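PDB 4C81: 2-c-methyl-d-erythritol 2,4-cyclodiphosphate synthase, which catalyses the conversion of 4-diphosphocytidyl-2-C-methyl-D-erythritol 2-phosphate into 2-C-methyl-D-erythritol 2,4-cyclodiphosphate with release of CMP, a step of non-mevalonate isoprenoid synthesis. Local coordinates for residues I19-E24 against G166-I171; I116-I121 against N176-P181; N122-V127 against E172-I177. The protein carries 1 engineered substitution. All blocks are in the same frame, centred on the assembly; numbering follows the deposited sequence.

Contact 1: residues I19-E24 against G166-I171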
loop_
_atom_site.group_PDB
_atom_site.type_symbol
_atom_site.label_atom_id
_atom_site.label_comp_id
_atom_site.label_asym_id
_atom_site.label_seq_id
_atom_site.Cartn_x
_atom_site.Cartn_y
_atom_site.Cartn_z
ATOM N N ILE A 19 -16.992 -0.105 -12.780
ATOM C CA ILE A 19 -17.287 0.960 -13.729
ATOM C C ILE A 19 -17.673 0.415 -15.098
ATOM O O ILE A 19 -17.414 -0.751 -15.422
ATOM C CB ILE A 19 -16.086 1.921 -13.907
ATOM C CG1 ILE A 19 -14.835 1.169 -14.388
ATOM C CG2 ILE A 19 -15.800 2.662 -12.611
ATOM C CD1 ILE A 19 -13.848 2.047 -15.118
ATOM N N LYS A 20 -18.295 1.285 -15.889
ATOM C CA LYS A 20 -18.600 1.017 -17.288
ATOM C C LYS A 20 -18.212 2.254 -18.093
ATOM O O LYS A 20 -18.780 3.332 -17.899
ATOM C CB LYS A 20 -20.087 0.702 -17.457
ATOM C CG LYS A 20 -20.520 0.440 -18.893
ATOM C CD LYS A 20 -21.893 -0.214 -18.955
ATOM C CE LYS A 20 -21.827 -1.701 -18.632
ATOM N NZ LYS A 20 -23.159 -2.350 -18.710
ATOM N N VAL A 21 -17.218 2.106 -18.965
ATOM C CA VAL A 21 -16.760 3.213 -19.797
ATOM C C VAL A 21 -17.736 3.389 -20.954
ATOM O O VAL A 21 -18.109 2.413 -21.608
ATOM C CB VAL A 21 -15.336 2.972 -20.339
ATOM C CG1 VAL A 21 -14.915 4.111 -21.258
ATOM C CG2 VAL A 21 -14.342 2.823 -19.183
ATOM N N LEU A 22 -18.154 4.630 -21.188
ATOM C CA LEU A 22 -19.103 4.935 -22.258
ATOM C C LEU A 22 -18.369 4.999 -23.593
ATOM O O LEU A 22 -18.015 6.077 -24.080
ATOM C CB LEU A 22 -19.837 6.250 -21.974
ATOM C CG LEU A 22 -20.648 6.285 -20.676
ATOM C CD1 LEU A 22 -21.344 7.631 -20.504
ATOM C CD2 LEU A 22 -21.663 5.147 -20.634
ATOM N N ASP A 23 -18.129 3.823 -24.163
ATOM C CA ASP A 23 -17.470 3.692 -25.460
ATOM C C ASP A 23 -18.534 3.420 -26.529
ATOM O O ASP A 23 -19.702 3.771 -26.343
ATOM C CB ASP A 23 -16.405 2.581 -25.399
ATOM C CG ASP A 23 -16.993 1.198 -25.112
ATOM O OD1 ASP A 23 -18.232 1.056 -25.045
ATOM O OD2 ASP A 23 -16.204 0.244 -24.947
ATOM N N GLU A 24 -18.134 2.814 -27.646
ATOM C CA GLU A 24 -19.079 2.351 -28.658
ATOM C C GLU A 24 -19.335 0.854 -28.453
ATOM O O GLU A 24 -18.554 0.012 -28.900
ATOM C CB GLU A 24 -18.549 2.638 -30.066
ATOM C CG GLU A 24 -18.508 4.127 -30.420
ATOM C CD GLU A 24 -17.437 4.899 -29.663
ATOM O OE1 GLU A 24 -16.261 4.477 -29.693
ATOM O OE2 GLU A 24 -17.770 5.931 -29.041
ATOM N N GLY A 166 -7.457 -3.611 -15.782
ATOM C CA GLY A 166 -6.978 -3.407 -17.148
ATOM C C GLY A 166 -8.056 -3.534 -18.211
ATOM O O GLY A 166 -7.986 -2.878 -19.249
ATOM N N GLU A 167 -9.055 -4.370 -17.944
ATOM C CA GLU A 167 -10.195 -4.542 -18.845
ATOM C C GLU A 167 -11.338 -3.560 -18.539
ATOM O O GLU A 167 -12.450 -3.725 -19.043
ATOM C CB GLU A 167 -10.692 -5.991 -18.788
ATOM C CG GLU A 167 -9.683 -6.998 -19.332
ATOM C CD GLU A 167 -10.152 -8.441 -19.227
ATOM O OE1 GLU A 167 -11.324 -8.675 -18.864
ATOM O OE2 GLU A 167 -9.341 -9.346 -19.514
ATOM N N LYS A 168 -11.053 -2.542 -17.724
ATOM C CA LYS A 168 -11.991 -1.456 -17.416
ATOM C C LYS A 168 -13.280 -1.908 -16.722
ATOM O O LYS A 168 -14.333 -1.286 -16.883
ATOM C CB LYS A 168 -12.308 -0.640 -18.682
ATOM C CG LYS A 168 -11.072 -0.069 -19.367
ATOM C CD LYS A 168 -11.419 0.738 -20.613
ATOM C CE LYS A 168 -11.803 -0.161 -21.779
ATOM N NZ LYS A 168 -12.003 0.610 -23.036
ATOM N N LYS A 169 -13.185 -2.975 -15.934
ATOM C CA LYS A 169 -14.313 -3.475 -15.157
ATOM C C LYS A 169 -14.380 -2.787 -13.794
ATOM O O LYS A 169 -15.431 -2.776 -13.156
ATOM C CB LYS A 169 -14.216 -4.992 -14.972
ATOM C CG LYS A 169 -14.330 -5.785 -16.271
ATOM C CD LYS A 169 -14.142 -7.282 -16.047
ATOM C CE LYS A 169 -15.358 -7.915 -15.388
ATOM N NZ LYS A 169 -15.223 -9.394 -15.271
ATOM N N ALA A 170 -13.256 -2.221 -13.353
ATOM C CA ALA A 170 -13.187 -1.552 -12.059
ATOM C C ALA A 170 -12.049 -0.538 -12.018
ATOM O O ALA A 170 -11.174 -0.533 -12.885
ATOM C CB ALA A 170 -13.019 -2.581 -10.945
ATOM N N ILE A 171 -12.084 0.319 -11.001
ATOM C CA ILE A 171 -10.983 1.232 -10.679
ATOM C C ILE A 171 -10.709 1.148 -9.181
ATOM O O ILE A 171 -11.617 0.868 -8.392
ATOM C CB ILE A 171 -11.294 2.694 -11.077
ATOM C CG1 ILE A 171 -12.615 3.178 -10.458
ATOM C CG2 ILE A 171 -11.346 2.826 -12.604
ATOM C CD1 ILE A 171 -12.895 4.651 -10.679
HETATM O O HOH W 1 -15.796 -0.421 -19.051
#
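I19 meets I171 with both arms of its branched side chain. Its CD1 comes to 3.6 Å from CG2 of I171, while its CG2 lies 3.9 Å from CG1 of I171, and the two side chains cross at about a right angle. In each isoleucine CG1 sits between the backbone N and the carbonyl carbon (chi1 58° in I19, 54° in I171), and in I19 this sets CG1 against the K168 carbonyl oxygen. Branched aliphatic residues suit this buried place, which V54 of strand 54-57 and A125 help to cover.

The backbone of I19 is tied to the same region: its N donates to K169 O at 3.1 Å, a fairly straight bond in which the donor stands well above the carbonyl plane. K168 is the C-prime residue of the Schellman motif that ends helix 163-166, and its positive phi (62°) turns the chain from that helix into strand 170-181. I171 is already paired with H17, so the contact marks the place where the antiparallel partnership with strand 9-21 gives out. Beyond I19 a water takes over: it accepts from V21 N at 2.9 Å and donates to K168 O at 2.8 Å.

K168 itself contributes mainly hydrocarbon. V21 CG2 touches its CD at 3.9 Å and also lies near its CB, the two side chains crossing about perpendicularly; a lysine can cover a valine in this way while its amine lies further out along the chain. That amine is near D23, but the 4.6 Å from K168 NZ to D23 OD2 leaves the charges short of contact, and any attraction is probably modest. K169 and A170 also pack on L162 of the second subunit.

Contact 2: residues I116-I121 against N176-P181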
loop_
_atom_site.group_PDB
_atom_site.type_symbol
_atom_site.label_atom_id
_atom_site.label_comp_id
_atom_site.label_asym_id
_atom_site.label_seq_id
_atom_site.Cartn_x
_atom_site.Cartn_y
_atom_site.Cartn_z
ATOM N N ILE A 116 -3.311 16.789 9.806
ATOM C CA ILE A 116 -2.811 15.990 8.688
ATOM C C ILE A 116 -1.410 16.475 8.345
ATOM O O ILE A 116 -1.166 17.682 8.282
ATOM C CB ILE A 116 -3.721 16.100 7.443
ATOM C CG1 ILE A 116 -5.073 15.438 7.721
ATOM C CG2 ILE A 116 -3.062 15.441 6.220
ATOM C CD1 ILE A 116 -6.099 15.627 6.618
ATOM N N GLY A 117 -0.487 15.536 8.147
ATOM C CA GLY A 117 0.836 15.858 7.631
ATOM C C GLY A 117 0.710 16.007 6.131
ATOM O O GLY A 117 0.510 17.106 5.617
ATOM N N ASN A 118 0.817 14.889 5.423
ATOM C CA ASN A 118 0.507 14.856 3.998
ATOM C C ASN A 118 -0.269 13.597 3.643
ATOM O O ASN A 118 -0.346 12.662 4.440
ATOM C CB ASN A 118 1.778 14.948 3.154
ATOM C CG ASN A 118 2.567 13.659 3.152
ATOM O OD1 ASN A 118 2.932 13.145 4.207
ATOM N ND2 ASN A 118 2.816 13.119 1.967
ATOM N N VAL A 119 -0.872 13.610 2.457
ATOM C CA VAL A 119 -1.567 12.450 1.911
ATOM C C VAL A 119 -1.028 12.193 0.498
ATOM O O VAL A 119 -0.780 13.137 -0.262
ATOM C CB VAL A 119 -3.104 12.647 1.902
ATOM C CG1 VAL A 119 -3.515 13.769 0.959
ATOM C CG2 VAL A 119 -3.809 11.346 1.537
ATOM N N ASP A 120 -0.808 10.920 0.175
ATOM C CA ASP A 120 -0.351 10.496 -1.150
ATOM C C ASP A 120 -1.331 9.444 -1.648
ATOM O O ASP A 120 -1.554 8.433 -0.987
ATOM C CB ASP A 120 1.072 9.923 -1.103
ATOM C CG ASP A 120 1.670 9.696 -2.496
ATOM O OD1 ASP A 120 1.111 10.205 -3.496
ATOM O OD2 ASP A 120 2.711 9.016 -2.596
ATOM N N ILE A 121 -1.907 9.701 -2.818
ATOM C CA ILE A 121 -3.024 8.932 -3.334
ATOM C C ILE A 121 -2.625 8.316 -4.671
ATOM O O ILE A 121 -2.135 9.014 -5.561
ATOM C CB ILE A 121 -4.266 9.828 -3.520
ATOM C CG1 ILE A 121 -4.667 10.477 -2.186
ATOM C CG2 ILE A 121 -5.418 9.018 -4.070
ATOM C CD1 ILE A 121 -5.526 11.705 -2.338
ATOM N N ASN A 176 -2.611 7.037 1.263
ATOM C CA ASN A 176 -1.647 6.913 2.346
ATOM C C ASN A 176 -1.495 8.253 3.032
ATOM O O ASN A 176 -1.286 9.271 2.373
ATOM C CB ASN A 176 -0.294 6.468 1.803
ATOM C CG ASN A 176 -0.387 5.193 1.008
ATOM O OD1 ASN A 176 -0.205 4.103 1.550
ATOM N ND2 ASN A 176 -0.703 5.314 -0.279
ATOM N N ILE A 177 -1.586 8.251 4.357
ATOM C CA ILE A 177 -1.619 9.497 5.118
ATOM C C ILE A 177 -0.793 9.410 6.396
ATOM O O ILE A 177 -0.614 8.329 6.962
ATOM C CB ILE A 177 -3.083 9.865 5.447
ATOM C CG1 ILE A 177 -3.206 11.346 5.804
ATOM C CG2 ILE A 177 -3.655 8.958 6.538
ATOM C CD1 ILE A 177 -4.629 11.827 5.815
ATOM N N LEU A 178 -0.267 10.557 6.823
ATOM C CA LEU A 178 0.332 10.698 8.144
ATOM C C LEU A 178 -0.488 11.714 8.917
ATOM O O LEU A 178 -0.847 12.765 8.381
ATOM C CB LEU A 178 1.770 11.198 8.049
ATOM C CG LEU A 178 2.808 10.209 7.535
ATOM C CD1 LEU A 178 4.138 10.928 7.368
ATOM C CD2 LEU A 178 2.959 8.996 8.451
ATOM N N LEU A 179 -0.799 11.384 10.165
ATOM C CA LEU A 179 -1.384 12.337 11.093
ATOM C C LEU A 179 -0.343 12.723 12.138
ATOM O O LEU A 179 0.293 11.861 12.743
ATOM C CB LEU A 179 -2.610 11.744 11.776
ATOM C CG LEU A 179 -3.711 11.224 10.846
ATOM C CD1 LEU A 179 -4.849 10.656 11.659
ATOM C CD2 LEU A 179 -4.221 12.304 9.891
ATOM N N ILE A 180 -0.187 14.031 12.342
ATOM C CA ILE A 180 0.819 14.581 13.248
ATOM C C ILE A 180 0.134 15.182 14.474
ATOM O O ILE A 180 -0.788 15.982 14.328
ATOM C CB ILE A 180 1.630 15.702 12.554
ATOM C CG1 ILE A 180 2.117 15.258 11.167
ATOM C CG2 ILE A 180 2.809 16.124 13.419
ATOM C CD1 ILE A 180 2.967 13.996 11.178
ATOM N N PRO A 181 0.581 14.804 15.687
ATOM C CA PRO A 181 -0.055 15.391 16.870
ATOM C C PRO A 181 0.126 16.906 16.934
ATOM O O PRO A 181 1.172 17.422 16.533
ATOM C CB PRO A 181 0.668 14.710 18.041
ATOM C CG PRO A 181 1.942 14.220 17.489
ATOM C CD PRO A 181 1.687 13.900 16.047
#
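The flat amide of N176 turns one end toward D120: ND2 makes a weak bond of 3.3 Å to D120 O, the same carbonyl that accepts from N176 N at 2.9 Å. CG of N176 is set beside the backbone N (chi1 -55°), which keeps the amide near the carbonyl they share. Its ND2 also donates to Q12 OE1 of the third subunit. A second amide, that of N118, lies side by side with L178 and points the same way, with L178 CD1 4.0 Å from OD1; ND2 of N118 donates to I10 O of the third subunit. The carboxylate of D120 has three partners, K155 in a salt bridge and S153 OG at OD1, and Q12 N of the third subunit at OD2, so the buried charge is probably well compensated.

These strands are the antiparallel neighbours 114-124 and 170-181 of the mixed sheet, and their pairing slips by one residue between I116 and V119, a beta bulge. G117 N bonds to L178 O at 2.8 Å and L178 N to N118 O at 3.2 Å, but N118 N is buried without a partner. The missing side chain of G117 matters here, since I180 CG1 lies 3.8 Å from G117 CA and a CB would be tight against it.

The opposite face of the sheet, bearing I116, V119, I177 and L179, is wholly aliphatic. CD1 of I177 meets I116 CG2 at 4.0 Å, the two side chains crossing at about a right angle, while I116 CG1 rests on L179 CD2 at 3.9 Å. Helices 64-77 and 97-111 pack on I116, I177 and L179, and aliphatic side chains suit a layer buried between sheet and helices.

Contact 3: residues N122-V127 against E172-I177. With ZN (zinc ion), chain C; CDP (cytidine-5'-diphosphate), chain D.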
loop_
_atom_site.group_PDB
_atom_site.type_symbol
_atom_site.label_atom_id
_atom_site.label_comp_id
_atom_site.label_asym_id
_atom_site.label_seq_id
_atom_site.Cartn_x
_atom_site.Cartn_y
_atom_site.Cartn_z
ATOM N N ASN A 122 -2.816 7.002 -4.780
ATOM C CA ASN A 122 -2.520 6.236 -5.985
ATOM C C ASN A 122 -3.794 5.641 -6.557
ATOM O O ASN A 122 -4.392 4.752 -5.954
ATOM C CB ASN A 122 -1.558 5.100 -5.655
ATOM C CG ASN A 122 -0.158 5.587 -5.393
ATOM O OD1 ASN A 122 0.406 6.320 -6.198
ATOM N ND2 ASN A 122 0.417 5.173 -4.271
ATOM N N VAL A 123 -4.205 6.136 -7.721
ATOM C CA VAL A 123 -5.346 5.584 -8.440
ATOM C C VAL A 123 -4.836 4.610 -9.493
ATOM O O VAL A 123 -3.929 4.938 -10.248
ATOM C CB VAL A 123 -6.175 6.693 -9.115
ATOM C CG1 VAL A 123 -7.332 6.100 -9.926
ATOM C CG2 VAL A 123 -6.700 7.675 -8.069
ATOM N N ILE A 124 -5.407 3.410 -9.519
ATOM C CA ILE A 124 -5.068 2.409 -10.525
ATOM C C ILE A 124 -6.293 2.255 -11.408
ATOM O O ILE A 124 -7.343 1.787 -10.960
ATOM C CB ILE A 124 -4.657 1.059 -9.913
ATOM C CG1 ILE A 124 -3.585 1.274 -8.838
ATOM C CG2 ILE A 124 -4.136 0.132 -11.014
ATOM C CD1 ILE A 124 -3.122 0.000 -8.158
ATOM N N ALA A 125 -6.148 2.683 -12.657
ATOM C CA ALA A 125 -7.267 2.800 -13.579
ATOM C C ALA A 125 -6.754 3.025 -15.001
ATOM O O ALA A 125 -5.792 3.762 -15.207
ATOM C CB ALA A 125 -8.171 3.953 -13.150
ATOM N N GLN A 126 -7.386 2.375 -15.976
ATOM C CA GLN A 126 -7.081 2.639 -17.384
ATOM C C GLN A 126 -7.559 4.044 -17.737
ATOM O O GLN A 126 -6.822 4.829 -18.331
ATOM C CB GLN A 126 -7.753 1.608 -18.297
ATOM C CG GLN A 126 -7.259 0.175 -18.129
ATOM C CD GLN A 126 -5.788 -0.002 -18.477
ATOM O OE1 GLN A 126 -5.042 -0.667 -17.752
ATOM N NE2 GLN A 126 -5.364 0.588 -19.592
ATOM N N VAL A 127 -8.799 4.342 -17.355
ATOM C CA VAL A 127 -9.397 5.667 -17.520
ATOM C C VAL A 127 -10.216 6.009 -16.267
ATOM O O VAL A 127 -10.681 5.107 -15.568
ATOM C CB VAL A 127 -10.298 5.726 -18.775
ATOM C CG1 VAL A 127 -9.460 5.566 -20.037
ATOM C CG2 VAL A 127 -11.383 4.664 -18.715
ATOM N N GLU A 172 -9.465 1.383 -8.782
ATOM C CA GLU A 172 -9.127 1.294 -7.362
ATOM C C GLU A 172 -8.174 2.389 -6.915
ATOM O O GLU A 172 -7.530 3.058 -7.731
ATOM C CB GLU A 172 -8.629 -0.111 -6.978
ATOM C CG GLU A 172 -7.293 -0.556 -7.536
ATOM C CD GLU A 172 -6.940 -1.992 -7.120
ATOM O OE1 GLU A 172 -7.868 -2.779 -6.821
ATOM O OE2 GLU A 172 -5.737 -2.326 -7.094
ATOM N N CYS A 173 -8.146 2.604 -5.604
ATOM C CA CYS A 173 -7.380 3.694 -5.008
ATOM C C CYS A 173 -6.726 3.218 -3.720
ATOM O O CYS A 173 -7.360 2.523 -2.922
ATOM C CB CYS A 173 -8.296 4.890 -4.701
ATOM S SG CYS A 173 -7.400 6.381 -4.207
ATOM N N PHE A 174 -5.458 3.588 -3.540
ATOM C CA PHE A 174 -4.760 3.483 -2.265
ATOM C C PHE A 174 -4.432 4.886 -1.788
ATOM O O PHE A 174 -3.770 5.637 -2.490
ATOM C CB PHE A 174 -3.459 2.692 -2.414
ATOM C CG PHE A 174 -3.667 1.234 -2.659
ATOM C CD1 PHE A 174 -3.936 0.768 -3.936
ATOM C CD2 PHE A 174 -3.603 0.324 -1.614
ATOM C CE1 PHE A 174 -4.135 -0.590 -4.172
ATOM C CE2 PHE A 174 -3.796 -1.032 -1.844
ATOM C CZ PHE A 174 -4.066 -1.486 -3.121
ATOM N N ALA A 175 -4.903 5.240 -0.599
ATOM C CA ALA A 175 -4.619 6.542 -0.011
ATOM C C ALA A 175 -3.737 6.330 1.211
ATOM O O ALA A 175 -4.076 5.538 2.076
ATOM C CB ALA A 175 -5.912 7.240 0.384
ATOM N N ASN A 176 -2.611 7.037 1.263
ATOM C CA ASN A 176 -1.647 6.913 2.346
ATOM C C ASN A 176 -1.495 8.253 3.032
ATOM O O ASN A 176 -1.286 9.271 2.373
ATOM C CB ASN A 176 -0.294 6.468 1.803
ATOM C CG ASN A 176 -0.387 5.193 1.008
ATOM O OD1 ASN A 176 -0.205 4.103 1.550
ATOM N ND2 ASN A 176 -0.703 5.314 -0.279
ATOM N N ILE A 177 -1.586 8.251 4.357
ATOM C CA ILE A 177 -1.619 9.497 5.118
ATOM C C ILE A 177 -0.793 9.410 6.396
ATOM O O ILE A 177 -0.614 8.329 6.962
ATOM C CB ILE A 177 -3.083 9.865 5.447
ATOM C CG1 ILE A 177 -3.206 11.346 5.804
ATOM C CG2 ILE A 177 -3.655 8.958 6.538
ATOM C CD1 ILE A 177 -4.629 11.827 5.815
HETATM ZN ZN ZN C . -7.850 -5.124 -6.970
HETATM O O3B CDP D . 3.599 2.555 -18.823
HETATM P PB CDP D . 3.841 3.694 -17.694
HETATM O O1B CDP D . 4.801 3.002 -16.624
HETATM O O2B CDP D . 4.460 4.926 -18.246
HETATM O O3A CDP D . 2.453 3.940 -16.908
HETATM P PA CDP D . 1.015 4.101 -17.625
HETATM O O1A CDP D . 1.070 3.736 -19.057
HETATM O O2A CDP D . 0.025 3.440 -16.749
HETATM O "O5'" CDP D . 0.755 5.684 -17.521
HETATM C "C5'" CDP D . 1.799 6.643 -17.733
HETATM C "C4'" CDP D . 1.393 8.001 -17.156
HETATM O "O4'" CDP D . 0.053 8.289 -17.627
HETATM C "C3'" CDP D . 1.265 7.942 -15.636
HETATM O "O3'" CDP D . 2.528 8.201 -15.013
HETATM C "C2'" CDP D . 0.287 9.082 -15.375
HETATM O "O2'" CDP D . 0.976 10.337 -15.378
HETATM C "C1'" CDP D . -0.657 9.026 -16.586
HETATM N N1 CDP D . -1.933 8.363 -16.175
HETATM C C2 CDP D . -2.843 9.073 -15.371
HETATM O O2 CDP D . -2.594 10.222 -15.008
HETATM N N3 CDP D . -4.037 8.464 -14.983
HETATM C C4 CDP D . -4.347 7.162 -15.369
HETATM N N4 CDP D . -5.499 6.628 -14.972
HETATM C C5 CDP D . -3.457 6.453 -16.168
HETATM C C6 CDP D . -2.259 7.044 -16.568
#
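N122 and F174 exchange two backbone hydrogen bonds, N122 N to F174 O at 2.8 Å (nearly straight, 177°) and F174 N to N122 O at 2.9 Å. I124 and E172 form the next antiparallel hydrogen-bonded pair, with I124 N to E172 O at 2.8 Å and E172 N to I124 O at 3.1 Å. Beyond the strand end, A125 O accepts from N4 of CDP at 2.9 Å, a bond consistent with recognition of the cytosine amino group.

E172 binds zinc through OE1 at 2.3 Å, with H159 of the second subunit on the same ion, and Y14 hydroxyl hydrogen-bonds to that oxygen. The glutamate, its CG between the backbone N and carbonyl carbon (chi1 68°) and its chain extended beyond, runs alongside I124, whose CD1 lies 3.7 Å from E172 OE2 and 4.2 Å from F174 CE1. This face lies at the trimer interface, and an aromatic suits position 174, because its ring meets F174 of both other subunits edge-to-face. N122 spends its amide on K155 and on Q12 O of the third subunit.

On the other face V123 CG2 touches C173 SG, and C173 packs against I64 and S68 of helix 64-77. Strands 9-21 and 152-157 flank the pair.

From the N terminus, strand 9-21, already paired with 54-57, meets 166-171 in contact 1, closing a long loop that holds most of the chain's helices. Strand 114-124 starts within that loop, yet its own partner comes later, so contacts 2 and 3 both cross contact 1. Contact 3 (122-127 with 172-177) closes the shorter loop, around helix 130-145 and strand 152-157; contact 2 (116-121 with 176-181) begins just earlier on strand 114-124 and ends on the same stretch, the two sharing N176 and I177. Strand 170-181 is thus central, with 9-21 on one side and 114-124 on the other. Contacts 1 and 3 touch where I171 meets A125, contacts 2 and 3 where I121 meets C173.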